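Local coordinates for glycosyl hydrolase family 2, TIM barrel domain protein (Parabacteroides merdae ATCC 43184, PDB 6DXU), which hydrolyses beta-glucuronides, probably by the retaining chemistry of glycoside hydrolase family 2, in a bacterium of the human gut, at residues D495-S500 with Q579-W584; K313-F318 with Q502-V507; A734-S739 with E817-A822. All blocks are in the same frame, centred on the assembly; numbering follows the deposited sequence.

Contact 1 of 3, residues D495-S500 with Q579-W584; sequences DYKSIS and QETMPW
K497 NZ gives T581 OG1 a bond of 2.8 Å, and the same hydroxyl is also bonded to E578 O near the end of the preceding helix, so OG1 ties the lysine to that helix. A second, weak bond runs from K497 NZ to T581 O. The lysine gets this far because it is stretched throughout, starting with CG anti to the backbone N (chi1 -179°), and it comes in roughly perpendicular to the threonine side chain. On the way its CG passes M582 SD at 4.0 Å, K497 and M582 running antiparallel past one another.

M582 is the apolar centre of the contact. Its sulfur makes a Met-aromatic contact with Y496, SD lying 4.9 Å from the ring centroid in an oblique approach. A bend at the last torsion of the methionine then swings the methyl CE round to S500 CB, 3.7 Å away. W584 closes this side: M582 CB lies over one face of the indole, and S500 CB sits in its plane at the edge, 4.0 Å from CH2.

At the far end of the tyrosine, Q579 NE2 donates to Y496 OH (3.0 Å, 147° at the hydrogen), the hydroxyl lying 21° out of the amide plane. NE2 also bonds to T588 OG1, so two partners help fix the amide's rotation. On the helix itself, Y496 O takes both S500 N and S500 OG.

In the fold, the first turn of helix 496-504 packs against a type I turn, Q579 to M582, which follows helix 565-579 and leads to barrel strand 587-589; H575 and E578 of helix 565-579 cover more of Y496.

Contact 2 of 3, residues K313-F318 with Q502-V507; sequences KDKGPF and QEMQKV
The hairpin loop between strands 310-312 and 318-320, just ahead in sequence of barrel strand 323-331, meets the type I turn M504 to V507, and K315 does most of the touching. This residue sits in the left-handed backbone region (phi 49°). Its side chain bends at chi2 and again at chi4 (-84°), which brings its ammonium to the backbone carbonyls of the turn. NZ makes two weak hydrogen bonds there, to V507 O at 3.2 Å and to Q505 O at 3.3 Å. The neighbouring methylene takes part in the packing, with K315 CE 3.3 Å from Q505 O.

From the helix, M504 comes back the other way. Its CG stands between the backbone N and the carbonyl carbon (chi1 74°), and further bends at chi2 and chi3 curl the thioether until CE reaches K315 O, 3.3 Å away. Thus K315 offers its side chain to the turn and its carbonyl to the methionine methyl.

Each partner is shaped from within. G316 N bonds to K313 O, and K313 N to P317 O at 2.9 Å, which ties the hairpin loop into a compact unit. In the helical turn, K506 N bonds to E503 O, and the same two residues form a salt bridge, K506 NZ to E503 OE2. A backbone hydrogen bond between K315 and K508 continues the joint just past the turn.

Chemically, this is a positive charge placed by carbonyl oxygens near the C-terminal end of a helix, which would probably be favourable electrostatically; with both bonds weak and K315 exposed, however, the grip is likely to be a mild one.

Contact 3 of 3, residues A734-S739 with E817-A822; sequences AACQVS and EGLPTA
Residues 734-738 and 819-822 run nearly in the same direction, 19° apart, yet they meet by side chains and one water instead of pairing as strands. They belong to the two layers of a beta sandwich in the C-terminal region: strand 735-744 is an outer strand of one antiparallel sheet, and strand 822-826 an outer strand of the other. At the start of the first strand A734 and A735 together sit opposite the single residue I755, a classic beta bulge.

L819 bears on this bulged end. With CG anti to its carbonyl carbon (chi1 -54°), both leucine methyls lie against one side of the chain: CD2 rests on A734 C at 3.7 Å, while CD1 lies 4.1 Å from C736 SG. L754 of the adjacent strand touches both L819 and C736. Replacing the leucine by an alanine here would probably open a gap beneath the bulge and deprive the C736 sulfur of its methyl neighbour. Just beyond, the ring of P820 sets CD against A734 O at 3.6 Å.

Farther along, A822 points toward strand 735-744, and its CB comes to 3.5 Å from C736 O and packs on V738 CG2 at 3.6 Å. V738 also touches V814 of strand 810-815, whose backbone pairs with A822, so the outer strand 735-744 packs on both strands of that edge. T821 turns away and bonds through OG1 to D776 of the second subunit, placing the loop beside a subunit contact.

Between the leucine and alanine contacts, a single water bridges the two backbones: it accepts from C736 N at 2.8 Å and donates to P820 O at 2.6 Å.

Overall arrangement
Contacts 1 and 2 are two ends of one joint. Both use helix 496-504, their centres lie 12 Å apart, and their segments alternate along the chain. They touch directly: W584 CZ3 packs 3.6 Å from M504 CG, and P583 and W584 carry carbonyl oxygens against the ring of P317. Together they fasten the loop before strand 587-589 and the hairpin 310-320 to the same helix of the TIM barrel domain. Contact 3 stands apart in the C-terminal sandwich, its centre 48 Å from that of contact 1 and 55 Å from that of contact 2. Its L819 touches K767, whose chain neighbour K766 lines a bicine pocket together with R523, D562 and W563.

Contact 1 of 3, residues D495-S500 with Q579-W584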
# COMPACT_ATOMS: atom_id res chain seq x y z
N ASP D 495 49.56 -27.32 15.41
CA ASP D 495 48.36 -28.04 15.81
C ASP D 495 47.39 -28.31 14.66
O ASP D 495 46.34 -28.93 14.89
CB ASP D 495 47.63 -27.29 16.92
CG ASP D 495 48.28 -27.48 18.28
OD1 ASP D 495 49.15 -28.36 18.40
OD2 ASP D 495 47.89 -26.76 19.23
N TYR D 496 47.71 -27.88 13.43
CA TYR D 496 46.75 -27.97 12.33
C TYR D 496 46.25 -29.40 12.12
O TYR D 496 45.03 -29.64 12.05
CB TYR D 496 47.40 -27.44 11.04
CG TYR D 496 46.73 -27.94 9.77
CD1 TYR D 496 47.38 -28.85 8.93
CD2 TYR D 496 45.45 -27.52 9.43
CE1 TYR D 496 46.77 -29.31 7.77
CE2 TYR D 496 44.83 -27.99 8.29
CZ TYR D 496 45.49 -28.88 7.47
OH TYR D 496 44.87 -29.33 6.32
N LYS D 497 47.16 -30.37 12.04
CA LYS D 497 46.75 -31.74 11.72
C LYS D 497 45.88 -32.33 12.83
O LYS D 497 44.84 -32.94 12.55
CB LYS D 497 47.99 -32.61 11.50
CG LYS D 497 47.66 -34.06 11.15
CD LYS D 497 48.92 -34.79 10.75
CE LYS D 497 48.68 -36.28 10.57
NZ LYS D 497 49.92 -36.91 10.02
N SER D 498 46.28 -32.15 14.09
CA SER D 498 45.49 -32.73 15.18
C SER D 498 44.11 -32.09 15.28
O SER D 498 43.11 -32.78 15.54
CB SER D 498 46.25 -32.62 16.50
OG SER D 498 46.37 -31.27 16.92
N ILE D 499 44.03 -30.76 15.10
CA ILE D 499 42.71 -30.12 15.12
C ILE D 499 41.85 -30.66 13.98
O ILE D 499 40.66 -30.94 14.17
CB ILE D 499 42.85 -28.59 15.05
CG1 ILE D 499 43.55 -28.06 16.30
CG2 ILE D 499 41.46 -27.94 14.92
CD1 ILE D 499 43.94 -26.59 16.20
N SER D 500 42.44 -30.83 12.79
CA SER D 500 41.70 -31.37 11.65
C SER D 500 41.22 -32.79 11.92
O SER D 500 40.08 -33.14 11.58
CB SER D 500 42.58 -31.33 10.40
OG SER D 500 42.97 -30.01 10.05
N GLN D 579 49.48 -31.97 4.93
CA GLN D 579 48.44 -32.56 4.09
C GLN D 579 48.93 -33.77 3.31
O GLN D 579 48.12 -34.64 2.95
CB GLN D 579 47.86 -31.51 3.15
CG GLN D 579 47.05 -30.45 3.91
CD GLN D 579 46.50 -29.36 3.01
OE1 GLN D 579 46.64 -29.39 1.78
NE2 GLN D 579 45.85 -28.38 3.63
N GLU D 580 50.24 -33.88 3.06
CA GLU D 580 50.74 -35.07 2.39
C GLU D 580 50.62 -36.34 3.24
O GLU D 580 50.76 -37.44 2.70
CB GLU D 580 52.19 -34.86 1.96
CG GLU D 580 52.33 -33.76 0.91
CD GLU D 580 53.74 -33.62 0.35
OE1 GLU D 580 54.61 -34.43 0.74
OE2 GLU D 580 53.96 -32.73 -0.49
N THR D 581 50.33 -36.20 4.53
CA THR D 581 50.22 -37.34 5.44
C THR D 581 48.81 -37.51 6.00
O THR D 581 48.64 -38.12 7.06
CB THR D 581 51.24 -37.22 6.58
OG1 THR D 581 50.86 -36.15 7.46
CG2 THR D 581 52.63 -36.95 6.03
N MET D 582 47.80 -36.95 5.33
CA MET D 582 46.42 -36.99 5.80
C MET D 582 45.58 -37.63 4.70
O MET D 582 44.87 -36.93 3.96
CB MET D 582 45.93 -35.58 6.15
CG MET D 582 46.71 -34.96 7.30
SD MET D 582 46.60 -33.15 7.44
CE MET D 582 44.94 -32.93 8.11
N PRO D 583 45.65 -38.95 4.55
CA PRO D 583 45.01 -39.58 3.38
C PRO D 583 43.49 -39.55 3.44
O PRO D 583 42.85 -39.71 2.39
CB PRO D 583 45.56 -41.02 3.42
CG PRO D 583 45.87 -41.27 4.86
CD PRO D 583 46.32 -39.93 5.43
N TRP D 584 42.90 -39.34 4.61
CA TRP D 584 41.46 -39.27 4.81
C TRP D 584 40.87 -37.90 4.47
O TRP D 584 39.65 -37.74 4.50
CB TRP D 584 41.13 -39.58 6.28
CG TRP D 584 42.01 -38.78 7.19
CD1 TRP D 584 43.20 -39.17 7.74
CD2 TRP D 584 41.80 -37.43 7.61
NE1 TRP D 584 43.73 -38.16 8.49
CE2 TRP D 584 42.89 -37.07 8.43
CE3 TRP D 584 40.78 -36.49 7.40
CZ2 TRP D 584 43.01 -35.82 9.03
CZ3 TRP D 584 40.90 -35.22 8.00
CH2 TRP D 584 42.00 -34.91 8.80

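Contact 2 of 3, residues K313-F318 with Q502-V507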
# COMPACT_ATOMS: atom_id res chain seq x y z
N LYS D 313 33.44 -39.44 0.56
CA LYS D 313 33.36 -40.67 1.33
C LYS D 313 32.98 -40.37 2.77
O LYS D 313 33.43 -39.38 3.35
CB LYS D 313 34.71 -41.38 1.31
CG LYS D 313 35.16 -41.78 -0.07
CD LYS D 313 34.37 -42.96 -0.62
CE LYS D 313 35.11 -43.64 -1.77
NZ LYS D 313 34.27 -44.66 -2.45
N ASP D 314 32.13 -41.22 3.35
CA ASP D 314 31.76 -41.06 4.74
C ASP D 314 33.00 -41.16 5.62
O ASP D 314 33.75 -42.14 5.53
CB ASP D 314 30.74 -42.13 5.15
CG ASP D 314 29.50 -42.14 4.27
OD1 ASP D 314 29.46 -41.41 3.24
OD2 ASP D 314 28.54 -42.87 4.60
N LYS D 315 33.21 -40.14 6.44
CA LYS D 315 34.41 -40.03 7.27
C LYS D 315 35.68 -40.25 6.45
O LYS D 315 36.67 -40.78 6.95
CB LYS D 315 34.37 -40.99 8.45
CG LYS D 315 33.22 -40.73 9.38
CD LYS D 315 33.60 -39.67 10.39
CE LYS D 315 32.72 -39.75 11.61
NZ LYS D 315 31.44 -39.02 11.41
N GLY D 316 35.67 -39.81 5.19
CA GLY D 316 36.77 -40.07 4.30
C GLY D 316 37.01 -38.95 3.31
O GLY D 316 36.47 -37.84 3.45
N PRO D 317 37.81 -39.22 2.29
CA PRO D 317 38.23 -38.15 1.37
C PRO D 317 37.29 -37.98 0.19
O PRO D 317 36.16 -38.48 0.18
CB PRO D 317 39.62 -38.62 0.92
CG PRO D 317 39.52 -40.13 0.94
CD PRO D 317 38.54 -40.48 2.04
N PHE D 318 37.79 -37.29 -0.83
CA PHE D 318 37.00 -36.91 -1.99
C PHE D 318 37.54 -37.63 -3.22
O PHE D 318 38.76 -37.75 -3.40
CB PHE D 318 37.06 -35.39 -2.19
CG PHE D 318 36.44 -34.92 -3.48
CD1 PHE D 318 35.06 -34.80 -3.59
CD2 PHE D 318 37.23 -34.59 -4.57
CE1 PHE D 318 34.47 -34.37 -4.77
CE2 PHE D 318 36.67 -34.16 -5.75
CZ PHE D 318 35.27 -34.05 -5.85
N GLN D 502 40.49 -34.13 14.84
CA GLN D 502 39.37 -34.04 15.76
C GLN D 502 38.12 -33.53 15.07
O GLN D 502 37.01 -34.00 15.35
CB GLN D 502 39.74 -33.15 16.95
CG GLN D 502 40.87 -33.69 17.80
N GLU D 503 38.27 -32.53 14.19
CA GLU D 503 37.09 -31.92 13.57
C GLU D 503 36.43 -32.84 12.56
O GLU D 503 35.20 -32.90 12.48
CB GLU D 503 37.47 -30.59 12.93
CG GLU D 503 37.70 -29.49 13.96
CD GLU D 503 36.39 -29.10 14.66
OE1 GLU D 503 35.32 -29.15 14.02
OE2 GLU D 503 36.43 -28.75 15.86
N MET D 504 37.22 -33.57 11.76
CA MET D 504 36.62 -34.39 10.72
C MET D 504 35.70 -35.46 11.30
O MET D 504 34.75 -35.89 10.63
CB MET D 504 37.71 -35.02 9.84
CG MET D 504 38.50 -36.16 10.47
SD MET D 504 37.65 -37.76 10.40
CE MET D 504 37.73 -38.14 8.65
N GLN D 505 35.96 -35.91 12.53
CA GLN D 505 35.16 -36.96 13.15
C GLN D 505 33.77 -36.49 13.57
O GLN D 505 32.90 -37.33 13.87
CB GLN D 505 35.90 -37.53 14.36
CG GLN D 505 37.24 -38.17 14.04
CD GLN D 505 37.94 -38.71 15.27
OE1 GLN D 505 38.87 -38.08 15.80
NE2 GLN D 505 37.50 -39.87 15.74
N LYS D 506 33.54 -35.18 13.61
CA LYS D 506 32.25 -34.66 14.06
C LYS D 506 31.18 -34.69 12.98
O LYS D 506 30.00 -34.55 13.30
CB LYS D 506 32.41 -33.23 14.57
CG LYS D 506 33.35 -33.10 15.75
CD LYS D 506 33.40 -31.67 16.24
CE LYS D 506 34.47 -31.49 17.31
NZ LYS D 506 34.49 -30.09 17.82
N VAL D 507 31.55 -34.86 11.71
CA VAL D 507 30.61 -34.74 10.61
C VAL D 507 30.84 -35.87 9.62
O VAL D 507 31.92 -36.47 9.55
CB VAL D 507 30.71 -33.37 9.91
CG1 VAL D 507 30.23 -32.24 10.84
CG2 VAL D 507 32.16 -33.11 9.46

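Contact 3 of 3, residues A734-S739 with E817-A822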
# COMPACT_ATOMS: atom_id res chain seq x y z
N ALA D 734 64.03 8.44 13.60
CA ALA D 734 64.34 9.85 13.83
C ALA D 734 63.98 10.72 12.64
O ALA D 734 63.71 11.91 12.80
CB ALA D 734 65.82 10.03 14.17
N ALA D 735 64.00 10.16 11.43
CA ALA D 735 63.78 10.97 10.24
C ALA D 735 63.33 10.08 9.08
O ALA D 735 63.57 8.87 9.07
CB ALA D 735 65.05 11.74 9.84
N CYS D 736 62.72 10.73 8.10
CA CYS D 736 62.34 10.11 6.84
C CYS D 736 63.28 10.60 5.75
O CYS D 736 63.39 11.81 5.52
CB CYS D 736 60.90 10.44 6.47
SG CYS D 736 59.71 9.66 7.53
N GLN D 737 63.95 9.67 5.09
CA GLN D 737 64.80 9.99 3.96
C GLN D 737 64.03 9.62 2.69
O GLN D 737 63.57 8.48 2.55
CB GLN D 737 66.14 9.26 4.08
CG GLN D 737 66.99 9.16 2.85
CD GLN D 737 68.25 8.34 3.13
OE1 GLN D 737 68.67 8.19 4.29
NE2 GLN D 737 68.86 7.81 2.07
N VAL D 738 63.82 10.60 1.82
CA VAL D 738 62.93 10.47 0.67
C VAL D 738 63.75 10.67 -0.59
O VAL D 738 64.50 11.65 -0.70
CB VAL D 738 61.78 11.49 0.73
CG1 VAL D 738 60.76 11.23 -0.39
CG2 VAL D 738 61.12 11.46 2.09
N SER D 739 63.57 9.78 -1.55
CA SER D 739 64.40 9.85 -2.74
C SER D 739 63.60 9.36 -3.94
O SER D 739 62.63 8.61 -3.81
CB SER D 739 65.67 9.02 -2.57
OG SER D 739 65.35 7.65 -2.42
N GLU D 817 54.40 10.34 12.42
CA GLU D 817 54.08 10.97 13.69
C GLU D 817 55.33 11.17 14.53
O GLU D 817 56.12 10.23 14.72
CB GLU D 817 53.04 10.15 14.46
N GLY D 818 55.52 12.39 15.01
CA GLY D 818 56.66 12.72 15.84
C GLY D 818 57.96 12.92 15.09
O GLY D 818 58.97 13.26 15.72
N LEU D 819 57.98 12.73 13.78
CA LEU D 819 59.18 12.94 12.98
C LEU D 819 59.02 14.18 12.13
O LEU D 819 57.90 14.56 11.77
CB LEU D 819 59.45 11.75 12.06
CG LEU D 819 59.54 10.37 12.70
CD1 LEU D 819 60.01 9.37 11.65
CD2 LEU D 819 60.48 10.39 13.90
N PRO D 820 60.12 14.86 11.79
CA PRO D 820 60.02 16.00 10.87
C PRO D 820 59.51 15.56 9.50
O PRO D 820 59.93 14.54 8.96
CB PRO D 820 61.46 16.53 10.79
CG PRO D 820 62.32 15.47 11.39
CD PRO D 820 61.47 14.71 12.36
N THR D 821 58.62 16.37 8.95
CA THR D 821 58.10 16.11 7.61
C THR D 821 59.20 16.33 6.58
O THR D 821 59.98 17.27 6.68
CB THR D 821 56.91 17.02 7.36
OG1 THR D 821 55.88 16.70 8.30
CG2 THR D 821 56.37 16.89 5.93
N ALA D 822 59.26 15.44 5.58
CA ALA D 822 60.29 15.50 4.56
C ALA D 822 59.67 15.80 3.20
O ALA D 822 58.49 15.50 2.97
CB ALA D 822 61.09 14.20 4.49
O HOH W 1 62.27 13.43 8.68